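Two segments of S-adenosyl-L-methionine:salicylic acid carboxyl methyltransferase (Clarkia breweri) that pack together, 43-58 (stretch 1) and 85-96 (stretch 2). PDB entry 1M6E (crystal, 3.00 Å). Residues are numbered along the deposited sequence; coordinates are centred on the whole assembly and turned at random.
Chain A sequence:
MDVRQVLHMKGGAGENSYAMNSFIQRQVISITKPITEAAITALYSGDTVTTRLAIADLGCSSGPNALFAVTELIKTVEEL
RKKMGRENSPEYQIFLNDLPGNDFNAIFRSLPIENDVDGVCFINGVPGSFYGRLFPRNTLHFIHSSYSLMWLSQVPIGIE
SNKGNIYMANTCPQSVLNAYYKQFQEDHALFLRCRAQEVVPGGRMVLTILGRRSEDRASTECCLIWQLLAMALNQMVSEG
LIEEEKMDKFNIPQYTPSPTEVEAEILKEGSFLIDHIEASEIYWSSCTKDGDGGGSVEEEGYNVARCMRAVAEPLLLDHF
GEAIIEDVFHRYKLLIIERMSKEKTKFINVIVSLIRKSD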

ATOM      1  N   LEU A  43     -24.566  -6.734  13.209  1.00 50.89           N
ATOM      2  CA  LEU A  43     -24.398  -5.543  12.372  1.00 54.40           C
ATOM      3  C   LEU A  43     -25.093  -5.607  11.000  1.00 56.14           C
ATOM      4  O   LEU A  43     -25.592  -4.599  10.483  1.00 47.34           O
ATOM      5  N   TYR A  44     -25.120  -6.794  10.403  1.00 62.38           N
ATOM      6  CA  TYR A  44     -25.778  -6.955   9.117  1.00 61.72           C
ATOM      7  C   TYR A  44     -27.291  -6.954   9.327  1.00 65.43           C
ATOM      8  O   TYR A  44     -28.026  -6.328   8.549  1.00 67.86           O
ATOM      9  N   SER A  45     -27.743  -7.654  10.378  1.00 60.34           N
ATOM     10  CA  SER A  45     -29.169  -7.725  10.747  1.00 61.30           C
ATOM     11  C   SER A  45     -29.848  -6.353  10.717  1.00 64.09           C
ATOM     12  O   SER A  45     -29.696  -5.559  11.649  1.00 59.34           O
ATOM     13  N   GLY A  46     -30.603  -6.079   9.661  1.00 65.60           N
ATOM     14  CA  GLY A  46     -31.276  -4.804   9.582  1.00 75.10           C
ATOM     15  C   GLY A  46     -30.300  -3.750   9.139  1.00 85.04           C
ATOM     16  O   GLY A  46     -29.182  -3.646   9.658  1.00 82.42           O
ATOM     17  N   ASP A  47     -30.757  -2.940   8.192  1.00 97.26           N
ATOM     18  CA  ASP A  47     -29.937  -1.901   7.590  1.00107.77           C
ATOM     19  C   ASP A  47     -29.319  -0.752   8.394  1.00105.89           C
ATOM     20  O   ASP A  47     -29.946  -0.084   9.223  1.00105.34           O
ATOM     21  N   THR A  48     -28.041  -0.589   8.080  1.00103.08           N
ATOM     22  CA  THR A  48     -27.087   0.411   8.543  1.00 92.83           C
ATOM     23  C   THR A  48     -26.061   0.046   7.486  1.00 85.75           C
ATOM     24  O   THR A  48     -25.443   0.897   6.851  1.00 85.37           O
ATOM     25  N   VAL A  49     -25.933  -1.254   7.271  1.00 74.80           N
ATOM     26  CA  VAL A  49     -25.048  -1.734   6.248  1.00 70.86           C
ATOM     27  C   VAL A  49     -25.955  -2.015   5.067  1.00 73.37           C
ATOM     28  O   VAL A  49     -26.581  -3.077   4.948  1.00 73.35           O
ATOM     29  N   THR A  50     -26.037  -1.009   4.211  1.00 70.09           N
ATOM     30  CA  THR A  50     -26.852  -1.073   3.027  1.00 71.16           C
ATOM     31  C   THR A  50     -26.034  -1.526   1.831  1.00 71.08           C
ATOM     32  O   THR A  50     -25.619  -2.677   1.745  1.00 79.42           O
ATOM     33  N   THR A  51     -25.791  -0.609   0.910  1.00 64.86           N
ATOM     34  CA  THR A  51     -25.049  -0.926  -0.287  1.00 60.36           C
ATOM     35  C   THR A  51     -23.529  -1.008  -0.114  1.00 61.66           C
ATOM     36  O   THR A  51     -22.832  -1.500  -1.009  1.00 58.76           O
ATOM     37  N   ARG A  52     -23.019  -0.555   1.038  1.00 64.30           N
ATOM     38  CA  ARG A  52     -21.576  -0.571   1.308  1.00 57.24           C
ATOM     39  C   ARG A  52     -21.199  -1.038   2.689  1.00 52.98           C
ATOM     40  O   ARG A  52     -21.648  -0.485   3.680  1.00 62.65           O
ATOM     41  N   LEU A  53     -20.392  -2.073   2.758  1.00 46.34           N
ATOM     42  CA  LEU A  53     -19.929  -2.548   4.040  1.00 44.78           C
ATOM     43  C   LEU A  53     -18.449  -2.172   3.970  1.00 52.08           C
ATOM     44  O   LEU A  53     -17.830  -2.295   2.917  1.00 60.37           O
ATOM     45  N   ALA A  54     -17.885  -1.690   5.070  1.00 51.92           N
ATOM     46  CA  ALA A  54     -16.487  -1.279   5.080  1.00 47.01           C
ATOM     47  C   ALA A  54     -15.687  -1.831   6.251  1.00 46.12           C
ATOM     48  O   ALA A  54     -15.536  -1.190   7.277  1.00 46.78           O
ATOM     49  N   ILE A  55     -15.170  -3.033   6.078  1.00 45.00           N
ATOM     50  CA  ILE A  55     -14.373  -3.695   7.087  1.00 46.49           C
ATOM     51  C   ILE A  55     -12.953  -3.155   7.013  1.00 43.77           C
ATOM     52  O   ILE A  55     -12.487  -2.804   5.928  1.00 47.03           O
ATOM     53  N   ALA A  56     -12.261  -3.112   8.150  1.00 33.60           N
ATOM     54  CA  ALA A  56     -10.890  -2.600   8.197  1.00 29.91           C
ATOM     55  C   ALA A  56     -10.017  -3.313   9.206  1.00 31.24           C
ATOM     56  O   ALA A  56     -10.283  -3.210  10.399  1.00 42.58           O
ATOM     57  N   ASP A  57      -8.970  -4.011   8.764  1.00 27.14           N
ATOM     58  CA  ASP A  57      -8.079  -4.710   9.704  1.00 35.34           C
ATOM     59  C   ASP A  57      -7.006  -3.747  10.227  1.00 32.93           C
ATOM     60  O   ASP A  57      -6.316  -3.097   9.466  1.00 48.68           O
ATOM     61  N   LEU A  58      -6.877  -3.642  11.536  1.00 33.91           N
ATOM     62  CA  LEU A  58      -5.909  -2.745  12.126  1.00 39.47           C
ATOM     63  C   LEU A  58      -4.737  -3.537  12.684  1.00 49.40           C
ATOM     64  O   LEU A  58      -4.908  -4.390  13.567  1.00 52.56           O
ATOM     65  N   GLY A  85     -31.791 -11.311   4.202  1.00104.46           N
ATOM     66  CA  GLY A  85     -31.560 -10.166   5.069  1.00105.32           C
ATOM     67  C   GLY A  85     -31.581  -9.033   4.044  1.00110.46           C
ATOM     68  O   GLY A  85     -31.719  -7.847   4.367  1.00106.46           O
ATOM     69  N   ARG A  86     -31.435  -9.451   2.781  1.00111.46           N
ATOM     70  CA  ARG A  86     -31.449  -8.601   1.589  1.00113.25           C
ATOM     71  C   ARG A  86     -31.338  -9.467   0.286  1.00113.23           C
ATOM     72  O   ARG A  86     -31.053 -10.668   0.355  1.00111.08           O
ATOM     73  N   GLU A  87     -31.586  -8.873  -0.888  1.00113.25           N
ATOM     74  CA  GLU A  87     -31.536  -9.596  -2.179  1.00109.84           C
ATOM     75  C   GLU A  87     -30.195  -9.474  -2.942  1.00109.70           C
ATOM     76  O   GLU A  87     -29.865 -10.312  -3.790  1.00101.71           O
ATOM     77  N   ASN A  88     -29.451  -8.408  -2.644  1.00109.53           N
ATOM     78  CA  ASN A  88     -28.142  -8.114  -3.245  1.00 97.75           C
ATOM     79  C   ASN A  88     -27.094  -7.987  -2.132  1.00 89.56           C
ATOM     80  O   ASN A  88     -27.434  -7.667  -0.987  1.00 84.61           O
ATOM     81  N   SER A  89     -25.829  -8.223  -2.476  1.00 76.17           N
ATOM     82  CA  SER A  89     -24.745  -8.140  -1.509  1.00 63.04           C
ATOM     83  C   SER A  89     -24.241  -6.739  -1.565  1.00 58.56           C
ATOM     84  O   SER A  89     -24.501  -6.028  -2.520  1.00 55.38           O
ATOM     85  N   PRO A  90     -23.549  -6.293  -0.522  1.00 58.28           N
ATOM     86  CA  PRO A  90     -23.063  -4.919  -0.626  1.00 60.78           C
ATOM     87  C   PRO A  90     -21.713  -5.051  -1.293  1.00 65.77           C
ATOM     88  O   PRO A  90     -21.284  -6.177  -1.576  1.00 73.05           O
ATOM     89  N   GLU A  91     -21.058  -3.928  -1.574  1.00 65.40           N
ATOM     90  CA  GLU A  91     -19.708  -3.965  -2.138  1.00 65.23           C
ATOM     91  C   GLU A  91     -18.823  -3.924  -0.901  1.00 66.61           C
ATOM     92  O   GLU A  91     -19.095  -3.159   0.033  1.00 70.63           O
ATOM     93  N   TYR A  92     -17.783  -4.744  -0.854  1.00 56.88           N
ATOM     94  CA  TYR A  92     -16.948  -4.714   0.332  1.00 48.08           C
ATOM     95  C   TYR A  92     -15.781  -3.787   0.129  1.00 45.99           C
ATOM     96  O   TYR A  92     -15.113  -3.843  -0.913  1.00 46.61           O
ATOM     97  N   GLN A  93     -15.560  -2.901   1.098  1.00 35.46           N
ATOM     98  CA  GLN A  93     -14.441  -1.980   0.997  1.00 44.52           C
ATOM     99  C   GLN A  93     -13.499  -2.170   2.153  1.00 44.11           C
ATOM    100  O   GLN A  93     -13.752  -1.723   3.268  1.00 46.53           O
ATOM    101  N   ILE A  94     -12.386  -2.823   1.847  1.00 47.03           N
ATOM    102  CA  ILE A  94     -11.383  -3.178   2.821  1.00 40.87           C
ATOM    103  C   ILE A  94     -10.210  -2.238   3.042  1.00 33.02           C
ATOM    104  O   ILE A  94      -9.633  -1.678   2.112  1.00 30.98           O
ATOM    105  N   PHE A  95      -9.857  -2.099   4.310  1.00 21.59           N
ATOM    106  CA  PHE A  95      -8.755  -1.250   4.710  1.00 20.56           C
ATOM    107  C   PHE A  95      -7.745  -2.009   5.551  1.00 27.59           C
ATOM    108  O   PHE A  95      -8.048  -2.337   6.702  1.00 24.30           O
ATOM    109  N   LEU A  96      -6.567  -2.288   4.977  1.00 25.55           N
ATOM    110  CA  LEU A  96      -5.489  -3.000   5.675  1.00 22.56           C
ATOM    111  C   LEU A  96      -4.535  -1.943   6.199  1.00 37.08           C
ATOM    112  O   LEU A  96      -3.893  -1.222   5.420  1.00 34.99           O
TER

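What frame sets the directions of the side chains? Two strand segments, 52-53 and 56-58, run parallel to strand 91-96, held by backbone hydrogen bonds such as Gln93 N to Leu53 O (3.0 Å) and Leu53 N to Glu91 O (3.2 Å). The alternation of a strand puts Arg52, Glu91, Ala56 and Phe95 on one face of the sheet, and Leu53, Tyr92, Asp57 and Leu96 on the other.

How do the apolar side chains fit? Leu53, with chi1 t and chi2 p, sets its CB 3.9 Å from Pro90 CG and its CD2 3.5 Å from Tyr92 CE2. Pro90 points toward stretch 1, its ring in the C-gamma endo pucker. The m rotamer of Tyr92 (chi2 79°) brings its ring close to Leu53, while its hydroxyl is hydrogen-bonded elsewhere in the structure. On the other face, the small Ala56 lies beside Phe95, CB to CB 3.6 Å, at the edge of the m-rotamer ring.

Which side chains make a polar link? Gln93 extends with chi1 and chi2 both t, and Arg52 NE donates a hydrogen bond to Gln93 OE1 at 3.2 Å. That oxygen lies near the guanidinium plane, where the N-H of NE points. Arg52 reaches it through an off-well chi1 (-148°), a t chi2 and a chi3 of 93°.

What does Arg86 do beyond the strands? Its CB points toward stretch 1, and chi1 (11°) and chi2 (-133°) both lie between wells. The guanidinium reaches the loop, with Arg86 NH1 3.0 Å from Val49 O, while Tyr44 O lies over one face. Asp47 OD1 stays 4.1 Å from Arg86 NH2, beyond a salt bridge. Arg86 is poorly ordered, and Tyr44 OH clashes with its CG at 2.7 Å, so the detailed conformation deserves caution.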

ATOM      1  CB  LEU A  43     -22.892  -5.277  12.208  1.00 54.99           C
ATOM      2  CG  LEU A  43     -22.328  -4.096  11.405  1.00 63.75           C
ATOM      3  CD1 LEU A  43     -21.791  -4.629  10.095  1.00 54.76           C
ATOM      4  CD2 LEU A  43     -23.375  -2.979  11.201  1.00 55.98           C
ATOM      5  CB  TYR A  44     -25.346  -8.254   8.456  1.00 59.56           C
ATOM      6  CG  TYR A  44     -25.700  -8.285   6.992  1.00 58.17           C
ATOM      7  CD1 TYR A  44     -25.571  -7.136   6.200  1.00 56.67           C
ATOM      8  CD2 TYR A  44     -26.158  -9.456   6.391  1.00 55.73           C
ATOM      9  CE1 TYR A  44     -25.893  -7.153   4.845  1.00 55.54           C
ATOM     10  CE2 TYR A  44     -26.481  -9.489   5.047  1.00 46.13           C
ATOM     11  CZ  TYR A  44     -26.349  -8.336   4.279  1.00 51.98           C
ATOM     12  OH  TYR A  44     -26.707  -8.372   2.957  1.00 31.37           O
ATOM     13  CB  SER A  45     -29.343  -8.295  12.160  1.00 55.46           C
ATOM     14  OG  SER A  45     -29.262  -9.704  12.195  1.00 59.86           O
ATOM     15  CB  ASP A  47     -30.670  -1.317   6.376  1.00116.79           C
ATOM     16  CG  ASP A  47     -32.016  -0.715   6.733  1.00125.90           C
ATOM     17  OD1 ASP A  47     -32.785  -1.365   7.475  1.00133.91           O
ATOM     18  OD2 ASP A  47     -32.309   0.404   6.257  1.00126.03           O
ATOM     19  CB  THR A  48     -26.517   0.160   9.960  1.00 82.92           C
ATOM     20  OG1 THR A  48     -26.146  -1.212  10.127  1.00 89.48           O
ATOM     21  CG2 THR A  48     -27.531   0.550  10.973  1.00 85.97           C
ATOM     22  CB  VAL A  49     -24.293  -2.993   6.673  1.00 64.52           C
ATOM     23  CG1 VAL A  49     -23.546  -3.559   5.483  1.00 53.61           C
ATOM     24  CG2 VAL A  49     -23.310  -2.644   7.790  1.00 55.16           C
ATOM     25  CB  THR A  50     -27.455   0.296   2.733  1.00 69.88           C
ATOM     26  OG1 THR A  50     -28.146   0.752   3.899  1.00 69.82           O
ATOM     27  CG2 THR A  50     -28.430   0.218   1.565  1.00 78.40           C
ATOM     28  CB  THR A  51     -25.413   0.084  -1.367  1.00 57.55           C
ATOM     29  OG1 THR A  51     -24.963   1.393  -0.994  1.00 58.13           O
ATOM     30  CG2 THR A  51     -26.908   0.128  -1.496  1.00 53.65           C
ATOM     31  CB  ARG A  52     -20.988   0.820   1.125  1.00 63.80           C
ATOM     32  CG  ARG A  52     -19.554   0.824   0.636  1.00 76.33           C
ATOM     33  CD  ARG A  52     -19.030   2.248   0.445  1.00 74.79           C
ATOM     34  NE  ARG A  52     -18.353   2.744   1.645  1.00 84.98           N
ATOM     35  CZ  ARG A  52     -18.888   3.555   2.559  1.00 87.21           C
ATOM     36  NH1 ARG A  52     -20.139   4.007   2.441  1.00 76.69           N
ATOM     37  NH2 ARG A  52     -18.159   3.895   3.615  1.00 86.57           N
ATOM     38  CB  LEU A  53     -20.122  -4.062   4.158  1.00 48.97           C
ATOM     39  CG  LEU A  53     -19.454  -4.790   5.340  1.00 54.41           C
ATOM     40  CD1 LEU A  53     -19.953  -4.267   6.667  1.00 40.79           C
ATOM     41  CD2 LEU A  53     -19.747  -6.260   5.246  1.00 55.14           C
ATOM     42  CB  ALA A  54     -16.408   0.239   5.060  1.00 50.62           C
ATOM     43  CB  ILE A  55     -14.348  -5.190   6.802  1.00 58.87           C
ATOM     44  CG1 ILE A  55     -15.781  -5.681   6.610  1.00 73.61           C
ATOM     45  CG2 ILE A  55     -13.641  -5.931   7.924  1.00 62.40           C
ATOM     46  CD1 ILE A  55     -15.904  -7.187   6.424  1.00 88.24           C
ATOM     47  CB  ALA A  56     -10.921  -1.125   8.545  1.00 32.50           C
ATOM     48  CB  ASP A  57      -7.409  -5.937   9.054  1.00 40.10           C
ATOM     49  CG  ASP A  57      -6.891  -6.982  10.108  1.00 71.72           C
ATOM     50  OD1 ASP A  57      -6.044  -6.646  10.987  1.00 61.62           O
ATOM     51  OD2 ASP A  57      -7.337  -8.159  10.049  1.00 75.60           O
ATOM     52  CB  LEU A  58      -6.595  -1.915  13.216  1.00 36.08           C
ATOM     53  CG  LEU A  58      -6.998  -0.475  12.845  1.00 39.00           C
ATOM     54  CD1 LEU A  58      -7.253  -0.308  11.358  1.00 38.99           C
ATOM     55  CD2 LEU A  58      -8.226  -0.105  13.615  1.00 23.87           C
ATOM     56  CB  ARG A  86     -30.334  -7.545   1.683  1.00117.88           C
ATOM     57  CG  ARG A  86     -29.323  -7.757   2.810  1.00117.66           C
ATOM     58  CD  ARG A  86     -29.067  -6.481   3.602  1.00119.03           C
ATOM     59  NE  ARG A  86     -30.169  -6.177   4.508  1.00125.69           N
ATOM     60  CZ  ARG A  86     -30.274  -5.058   5.219  1.00134.42           C
ATOM     61  NH1 ARG A  86     -29.335  -4.121   5.130  1.00134.79           N
ATOM     62  NH2 ARG A  86     -31.319  -4.877   6.020  1.00134.92           N
ATOM     63  CB  GLU A  87     -32.667  -9.104  -3.100  1.00109.71           C
ATOM     64  CG  GLU A  87     -32.373  -7.776  -3.828  1.00108.23           C
ATOM     65  CD  GLU A  87     -32.294  -6.563  -2.897  1.00113.39           C
ATOM     66  OE1 GLU A  87     -33.354  -6.029  -2.504  1.00114.71           O
ATOM     67  OE2 GLU A  87     -31.168  -6.137  -2.554  1.00110.68           O
ATOM     68  CB  ASN A  88     -28.199  -6.796  -4.016  1.00 97.69           C
ATOM     69  CG  ASN A  88     -28.427  -6.989  -5.488  1.00 92.52           C
ATOM     70  OD1 ASN A  88     -27.519  -7.384  -6.217  1.00 98.14           O
ATOM     71  ND2 ASN A  88     -29.642  -6.713  -5.939  1.00 85.62           N
ATOM     72  CB  SER A  89     -23.624  -9.082  -1.894  1.00 65.18           C
ATOM     73  OG  SER A  89     -24.151 -10.309  -2.376  1.00 69.16           O
ATOM     74  CB  PRO A  90     -22.933  -4.494   0.834  1.00 56.53           C
ATOM     75  CG  PRO A  90     -22.490  -5.761   1.503  1.00 57.50           C
ATOM     76  CD  PRO A  90     -23.405  -6.805   0.851  1.00 55.82           C
ATOM     77  CB  GLU A  91     -19.430  -2.739  -3.000  1.00 65.76           C
ATOM     78  CG  GLU A  91     -20.049  -2.815  -4.366  1.00 76.03           C
ATOM     79  CD  GLU A  91     -19.853  -1.545  -5.174  1.00 82.13           C
ATOM     80  OE1 GLU A  91     -20.299  -0.470  -4.705  1.00 82.01           O
ATOM     81  OE2 GLU A  91     -19.265  -1.628  -6.279  1.00 80.09           O
ATOM     82  CB  TYR A  92     -16.463  -6.110   0.676  1.00 46.02           C
ATOM     83  CG  TYR A  92     -17.599  -7.051   0.902  1.00 55.14           C
ATOM     84  CD1 TYR A  92     -18.285  -7.626  -0.175  1.00 54.45           C
ATOM     85  CD2 TYR A  92     -18.035  -7.330   2.196  1.00 66.24           C
ATOM     86  CE1 TYR A  92     -19.387  -8.460   0.034  1.00 65.23           C
ATOM     87  CE2 TYR A  92     -19.131  -8.160   2.420  1.00 74.16           C
ATOM     88  CZ  TYR A  92     -19.801  -8.720   1.339  1.00 73.95           C
ATOM     89  OH  TYR A  92     -20.881  -9.529   1.592  1.00 77.06           O
ATOM     90  CB  GLN A  93     -14.902  -0.557   0.964  1.00 41.10           C
ATOM     91  CG  GLN A  93     -13.770   0.376   0.789  1.00 47.21           C
ATOM     92  CD  GLN A  93     -14.287   1.733   0.506  1.00 55.57           C
ATOM     93  OE1 GLN A  93     -15.211   2.187   1.188  1.00 61.17           O
ATOM     94  NE2 GLN A  93     -13.718   2.407  -0.503  1.00 45.67           N
ATOM     95  CB  ILE A  94     -10.844  -4.534   2.476  1.00 36.82           C
ATOM     96  CG1 ILE A  94     -12.008  -5.497   2.338  1.00 30.31           C
ATOM     97  CG2 ILE A  94      -9.855  -4.976   3.527  1.00 43.98           C
ATOM     98  CD1 ILE A  94     -11.541  -6.896   2.040  1.00 47.55           C
ATOM     99  CB  PHE A  95      -9.305  -0.067   5.494  1.00 16.89           C
ATOM    100  CG  PHE A  95     -10.030   0.915   4.640  1.00 21.31           C
ATOM    101  CD1 PHE A  95     -11.408   0.949   4.613  1.00 30.45           C
ATOM    102  CD2 PHE A  95      -9.320   1.751   3.783  1.00 29.05           C
ATOM    103  CE1 PHE A  95     -12.073   1.805   3.731  1.00 35.96           C
ATOM    104  CE2 PHE A  95      -9.967   2.598   2.907  1.00 36.29           C
ATOM    105  CZ  PHE A  95     -11.342   2.626   2.877  1.00 31.27           C
ATOM    106  CB  LEU A  96      -4.727  -3.914   4.735  1.00 20.54           C
ATOM    107  CG  LEU A  96      -5.549  -4.910   3.932  1.00 29.63           C
ATOM    108  CD1 LEU A  96      -4.623  -5.669   3.039  1.00 19.52           C
ATOM    109  CD2 LEU A  96      -6.344  -5.830   4.845  1.00 17.66           C
TER